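Local coordinates for peptidoglycan D,D-transpeptidase PbpA (Mycobacterium tuberculosis, PDB 3UN7), which probably catalyses the cross-linking of the peptidoglycan cell wall as a penicillin-binding D,D-transpeptidase and is probably required for regulating cell length, at residues G127-A132 with V429-G434; G331-P336 with Y356-A361. All coordinates share one frame; numbering follows the deposited sequence.

Contact 1 (G127-A132 with V429-G434); sequences GPCKGA and VLVENG
Gly-131 brings its CA within 3.2 Å of Leu-430 O, a CA-H...O contact beside the regular bonds that the absence of a CB makes possible. The same glycine pairs with Val-431 as an antiparallel non-hydrogen-bonded pair, where CA atoms come nearest across the two segments. Next to it, Ala-132 and Leu-430 form a hydrogen-bonded pair, Ala-132 N to Leu-430 O and Leu-430 N to Ala-132 O both measuring 2.9 Å. Glu-432 N gives a further bond to Lys-130 O at 2.8 Å. On the buried flank, Val-431 CG1 meets Cys-129 SG at 4.1 Å; this sulphur is tied to Cys-125, and Ile-449 of helix 446-458 touches both residues, so compact apolar groups fit here.

The other side, with Lys-130 and Glu-432, is partly exposed. Glu-432 CG stands beside its backbone N (chi1 -64°), and the carboxylate reaches the aliphatic part of Lys-130, with OE1 3.5 Å from CD, whereas Lys-130 NZ stays 4.8 Å from OE1, not in contact. OE2 is held instead by a salt bridge to Arg-183 and a hydrogen bond to Tyr-189 OH. The chain then leaves the strand through a type II turn, Val-431 to Gly-434, whose left-handed third position suits Asn-433. First and last strands side by side in one five-stranded antiparallel sheet are characteristic of the penicillin-binding transpeptidase fold.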
loop_
_atom_site.group_PDB
_atom_site.type_symbol
_atom_site.label_atom_id
_atom_site.label_comp_id
_atom_site.label_asym_id
_atom_site.label_seq_id
_atom_site.Cartn_x
_atom_site.Cartn_y
_atom_site.Cartn_z
ATOM N N GLY A 127 0.679 10.140 18.969
ATOM C CA GLY A 127 -0.703 10.417 18.607
ATOM C C GLY A 127 -0.940 9.731 17.269
ATOM O O GLY A 127 -0.047 9.038 16.767
ATOM N N PRO A 128 -2.137 9.908 16.681
ATOM C CA PRO A 128 -2.479 9.170 15.462
ATOM C C PRO A 128 -1.736 9.673 14.237
ATOM O O PRO A 128 -1.465 10.875 14.122
ATOM C CB PRO A 128 -3.983 9.412 15.301
ATOM C CG PRO A 128 -4.241 10.704 16.035
ATOM C CD PRO A 128 -3.228 10.799 17.132
ATOM N N CYS A 129 -1.407 8.746 13.341
ATOM C CA CYS A 129 -0.730 9.062 12.082
ATOM C C CYS A 129 -1.724 9.188 10.932
ATOM O O CYS A 129 -2.697 8.461 10.887
ATOM C CB CYS A 129 0.272 7.961 11.723
ATOM S SG CYS A 129 1.646 7.752 12.874
ATOM N N LYS A 130 -1.453 10.094 9.997
ATOM C CA LYS A 130 -2.177 10.129 8.733
ATOM C C LYS A 130 -1.364 9.332 7.728
ATOM O O LYS A 130 -0.142 9.430 7.698
ATOM C CB LYS A 130 -2.351 11.561 8.251
ATOM C CG LYS A 130 -3.228 11.711 7.001
ATOM C CD LYS A 130 -3.138 13.121 6.424
ATOM C CE LYS A 130 -3.876 14.134 7.274
ATOM N NZ LYS A 130 -3.580 15.515 6.802
ATOM N N GLY A 131 -2.027 8.508 6.931
ATOM C CA GLY A 131 -1.304 7.710 5.924
ATOM C C GLY A 131 -1.957 6.381 5.666
ATOM O O GLY A 131 -3.200 6.269 5.723
ATOM N N ALA A 132 -1.133 5.372 5.370
ATOM C CA ALA A 132 -1.629 4.061 4.986
ATOM C C ALA A 132 -0.658 2.943 5.324
ATOM O O ALA A 132 0.551 3.170 5.472
ATOM C CB ALA A 132 -2.001 4.031 3.489
ATOM N N VAL A 429 4.454 1.160 4.515
ATOM C CA VAL A 429 3.907 2.111 5.478
ATOM C C VAL A 429 4.181 3.474 4.906
ATOM O O VAL A 429 5.327 3.793 4.536
ATOM C CB VAL A 429 4.591 1.986 6.844
ATOM C CG1 VAL A 429 4.063 3.034 7.834
ATOM C CG2 VAL A 429 4.434 0.584 7.388
ATOM N N LEU A 430 3.129 4.268 4.782
ATOM C CA LEU A 430 3.306 5.685 4.514
ATOM C C LEU A 430 2.752 6.497 5.680
ATOM O O LEU A 430 1.565 6.373 6.017
ATOM C CB LEU A 430 2.629 6.096 3.200
ATOM C CG LEU A 430 2.528 7.624 3.102
ATOM C CD1 LEU A 430 3.820 8.254 2.569
ATOM C CD2 LEU A 430 1.329 7.974 2.273
ATOM N N VAL A 431 3.621 7.304 6.308
ATOM C CA VAL A 431 3.200 8.257 7.320
ATOM C C VAL A 431 3.328 9.648 6.721
ATOM O O VAL A 431 4.445 10.150 6.517
ATOM C CB VAL A 431 4.064 8.195 8.615
ATOM C CG1 VAL A 431 3.591 9.242 9.593
ATOM C CG2 VAL A 431 3.999 6.801 9.253
ATOM N N GLU A 432 2.185 10.255 6.417
ATOM C CA GLU A 432 2.164 11.602 5.852
ATOM C C GLU A 432 2.748 12.609 6.852
ATOM O O GLU A 432 2.375 12.620 8.031
ATOM C CB GLU A 432 0.738 11.992 5.458
ATOM C CG GLU A 432 0.170 11.124 4.340
ATOM C CD GLU A 432 -1.087 11.699 3.720
ATOM O OE1 GLU A 432 -1.170 12.933 3.545
ATOM O OE2 GLU A 432 -1.987 10.902 3.386
ATOM N N ASN A 433 3.673 13.431 6.363
ATOM C CA ASN A 433 4.375 14.435 7.171
ATOM C C ASN A 433 5.119 13.830 8.369
ATOM O O ASN A 433 5.360 14.505 9.358
ATOM C CB ASN A 433 3.413 15.549 7.614
ATOM C CG ASN A 433 2.968 16.435 6.452
ATOM O OD1 ASN A 433 2.542 15.940 5.420
ATOM N ND2 ASN A 433 3.073 17.751 6.621
ATOM N N GLY A 434 5.480 12.558 8.257
ATOM C CA GLY A 434 6.034 11.800 9.376
ATOM C C GLY A 434 7.554 11.848 9.431
ATOM O O GLY A 434 8.165 11.271 10.344
#

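Contact 2 (G331-P336 with Y356-A361); sequences GITMRP and YQQRRA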
loop_
_atom_site.group_PDB
_atom_site.type_symbol
_atom_site.label_atom_id
_atom_site.label_comp_id
_atom_site.label_asym_id
_atom_site.label_seq_id
_atom_site.Cartn_x
_atom_site.Cartn_y
_atom_site.Cartn_z
ATOM N N GLY A 331 11.337 -11.738 -8.014
ATOM C CA GLY A 331 11.199 -10.891 -9.224
ATOM C C GLY A 331 9.863 -11.038 -9.941
ATOM O O GLY A 331 9.594 -10.352 -10.929
ATOM N N ILE A 332 9.021 -11.938 -9.445
ATOM C CA ILE A 332 7.696 -12.183 -10.029
ATOM C C ILE A 332 6.606 -11.443 -9.250
ATOM O O ILE A 332 6.472 -11.604 -8.033
ATOM C CB ILE A 332 7.380 -13.700 -10.131
ATOM C CG1 ILE A 332 8.330 -14.375 -11.127
ATOM C CG2 ILE A 332 5.939 -13.945 -10.566
ATOM C CD1 ILE A 332 8.299 -15.918 -11.058
ATOM N N THR A 333 5.844 -10.625 -9.971
ATOM C CA THR A 333 4.725 -9.901 -9.409
ATOM C C THR A 333 3.458 -10.751 -9.485
ATOM O O THR A 333 3.019 -11.140 -10.570
ATOM C CB THR A 333 4.489 -8.564 -10.130
ATOM O OG1 THR A 333 5.733 -7.863 -10.261
ATOM C CG2 THR A 333 3.517 -7.684 -9.319
ATOM N N MET A 334 2.894 -11.052 -8.319
ATOM C CA MET A 334 1.602 -11.707 -8.252
ATOM C C MET A 334 0.510 -10.637 -8.272
ATOM O O MET A 334 0.657 -9.573 -7.663
ATOM C CB MET A 334 1.507 -12.584 -7.010
ATOM C CG MET A 334 2.610 -13.662 -6.926
ATOM S SD MET A 334 2.582 -14.850 -8.276
ATOM C CE MET A 334 1.095 -15.769 -7.900
ATOM N N ARG A 335 -0.569 -10.918 -8.996
ATOM C CA ARG A 335 -1.699 -10.013 -9.076
ATOM C C ARG A 335 -2.331 -9.876 -7.691
ATOM O O ARG A 335 -2.747 -10.881 -7.094
ATOM C CB ARG A 335 -2.715 -10.536 -10.100
ATOM C CG ARG A 335 -3.971 -9.687 -10.227
ATOM C CD ARG A 335 -4.658 -9.983 -11.543
ATOM N NE ARG A 335 -3.766 -9.597 -12.635
ATOM C CZ ARG A 335 -3.927 -9.909 -13.921
ATOM N NH1 ARG A 335 -4.965 -10.644 -14.325
ATOM N NH2 ARG A 335 -3.029 -9.483 -14.801
ATOM N N PRO A 336 -2.385 -8.640 -7.163
ATOM C CA PRO A 336 -2.937 -8.506 -5.818
ATOM C C PRO A 336 -4.449 -8.666 -5.838
ATOM O O PRO A 336 -5.133 -8.222 -6.773
ATOM C CB PRO A 336 -2.530 -7.089 -5.377
ATOM C CG PRO A 336 -2.169 -6.370 -6.600
ATOM C CD PRO A 336 -1.946 -7.347 -7.729
ATOM N N TYR A 356 -2.339 -15.454 -9.785
ATOM C CA TYR A 356 -1.902 -15.227 -11.157
ATOM C C TYR A 356 -0.571 -14.473 -11.169
ATOM O O TYR A 356 -0.454 -13.414 -10.552
ATOM C CB TYR A 356 -2.959 -14.415 -11.913
ATOM C CG TYR A 356 -2.620 -14.116 -13.359
ATOM C CD1 TYR A 356 -2.642 -15.123 -14.323
ATOM C CD2 TYR A 356 -2.290 -12.828 -13.765
ATOM C CE1 TYR A 356 -2.332 -14.857 -15.663
ATOM C CE2 TYR A 356 -1.978 -12.545 -15.100
ATOM C CZ TYR A 356 -2.003 -13.564 -16.041
ATOM O OH TYR A 356 -1.687 -13.291 -17.359
ATOM N N GLN A 357 0.415 -15.034 -11.870
ATOM C CA GLN A 357 1.693 -14.364 -12.122
ATOM C C GLN A 357 1.486 -13.295 -13.184
ATOM O O GLN A 357 1.332 -13.592 -14.369
ATOM C CB GLN A 357 2.747 -15.345 -12.618
ATOM C CG GLN A 357 3.148 -16.410 -11.636
ATOM C CD GLN A 357 4.341 -17.223 -12.123
ATOM O OE1 GLN A 357 5.116 -16.777 -12.978
ATOM N NE2 GLN A 357 4.493 -18.415 -11.576
ATOM N N GLN A 358 1.483 -12.050 -12.737
ATOM C CA GLN A 358 1.177 -10.910 -13.584
ATOM C C GLN A 358 2.328 -10.591 -14.544
ATOM O O GLN A 358 2.107 -10.383 -15.744
ATOM C CB GLN A 358 0.883 -9.715 -12.680
ATOM C CG GLN A 358 0.275 -8.523 -13.348
ATOM C CD GLN A 358 -0.367 -7.595 -12.333
ATOM O OE1 GLN A 358 0.317 -6.964 -11.516
ATOM N NE2 GLN A 358 -1.691 -7.501 -12.385
ATOM N N ARG A 359 3.549 -10.573 -14.009
ATOM C CA ARG A 359 4.715 -10.093 -14.748
ATOM C C ARG A 359 6.012 -10.446 -14.023
ATOM O O ARG A 359 6.050 -10.465 -12.794
ATOM C CB ARG A 359 4.603 -8.573 -14.897
ATOM C CG ARG A 359 5.706 -7.914 -15.698
ATOM C CD ARG A 359 5.540 -6.401 -15.660
ATOM N NE ARG A 359 5.825 -5.764 -16.956
ATOM C CZ ARG A 359 6.990 -5.806 -17.614
ATOM N NH1 ARG A 359 8.045 -6.483 -17.141
ATOM N NH2 ARG A 359 7.097 -5.167 -18.771
ATOM N N ARG A 360 7.069 -10.748 -14.774
ATOM C CA ARG A 360 8.402 -10.766 -14.191
ATOM C C ARG A 360 9.018 -9.375 -14.336
ATOM O O ARG A 360 9.223 -8.888 -15.456
ATOM C CB ARG A 360 9.315 -11.824 -14.824
ATOM C CG ARG A 360 10.733 -11.761 -14.262
ATOM C CD ARG A 360 11.632 -12.923 -14.682
ATOM N NE ARG A 360 11.397 -14.142 -13.904
ATOM C CZ ARG A 360 11.753 -14.328 -12.629
ATOM N NH1 ARG A 360 11.490 -15.493 -12.049
ATOM N NH2 ARG A 360 12.367 -13.370 -11.930
ATOM N N ALA A 361 9.306 -8.743 -13.197
ATOM C CA ALA A 361 9.856 -7.394 -13.190
ATOM C C ALA A 361 11.364 -7.417 -13.383
ATOM O O ALA A 361 11.937 -6.542 -14.030
ATOM C CB ALA A 361 9.516 -6.702 -11.885
HETATM O O HOH W 1 -2.476 -13.413 -7.610
#
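A classic beta bulge breaks the pairing at Thr-333, which is matched by two residues, Gln-358 and Arg-359, and shifts the register of this two-stranded antiparallel pair by one residue. Gln-358 is the extra residue, with a helix-like psi of -46°, and its N still donates to Thr-333 O at 2.8 Å, while Thr-333 N donates to Arg-359 O, also at 2.8 Å. Two more backbone bonds, Ala-361 N to Gly-331 O and Arg-335 N to Tyr-356 O, secure the ends. Beyond the last of these a water donates to Arg-335 O at 2.6 Å and accepts from Tyr-356 N.

Arg-335 and Tyr-356 meet at an oblique angle. The arginine bends at chi3 (-63°), which sets NE off the extended line, and Tyr-356 CD2 sits over the centre of the guanidinium, 3.4 Å from CZ. The two planes are 46° apart, so this is not a parallel stack.

On the face bearing Ile-332, Met-334, Gln-357 and Arg-360, the apolar branches of Ile-332 lie with the longer chains. Ile-332 CG1 lies above one face of the Arg-360 guanidinium, toward its rim, and CD1 comes 3.4 Å from NH1; NH2 meanwhile bonds to the carbonyls of Gly-330 and Val-362. Met-334 SD rests 3.7 Å from Gln-357 CG. Thr-333 points to the other face, toward helix 317-328, where its hydroxyl is hydrogen-bonded to that of Thr-326; a small polar residue fits this buried place.

The chemistry implies a division of labour: main-chain bonds hold the strands together through the bulge, while each of two arginines offers a flat face to a carbon-rich neighbour and, in Arg-360, satisfies NH2 on backbone oxygens.

How the contacts relate
Contact 2 forms wholly within the 296 residues that separate the two segments of contact 1, and lies across the molecule's middle from it. Their centres are 28 Å apart and their nearest atoms about 14 Å, so neither touches the other. Contact 1 belongs to the five-stranded sheet of the transpeptidase domain, and the side chain of Leu-430 is about 11 Å from that of Ser-193, the probable acyl-ester nucleophile. Contact 2, away from that serine, closes a much shorter excursion: the chain leaves through 331-336, forms strands 339-343 and 349-352 of the mixed sheet that also contains strands 26-28 and 104-107, and returns through 356-361.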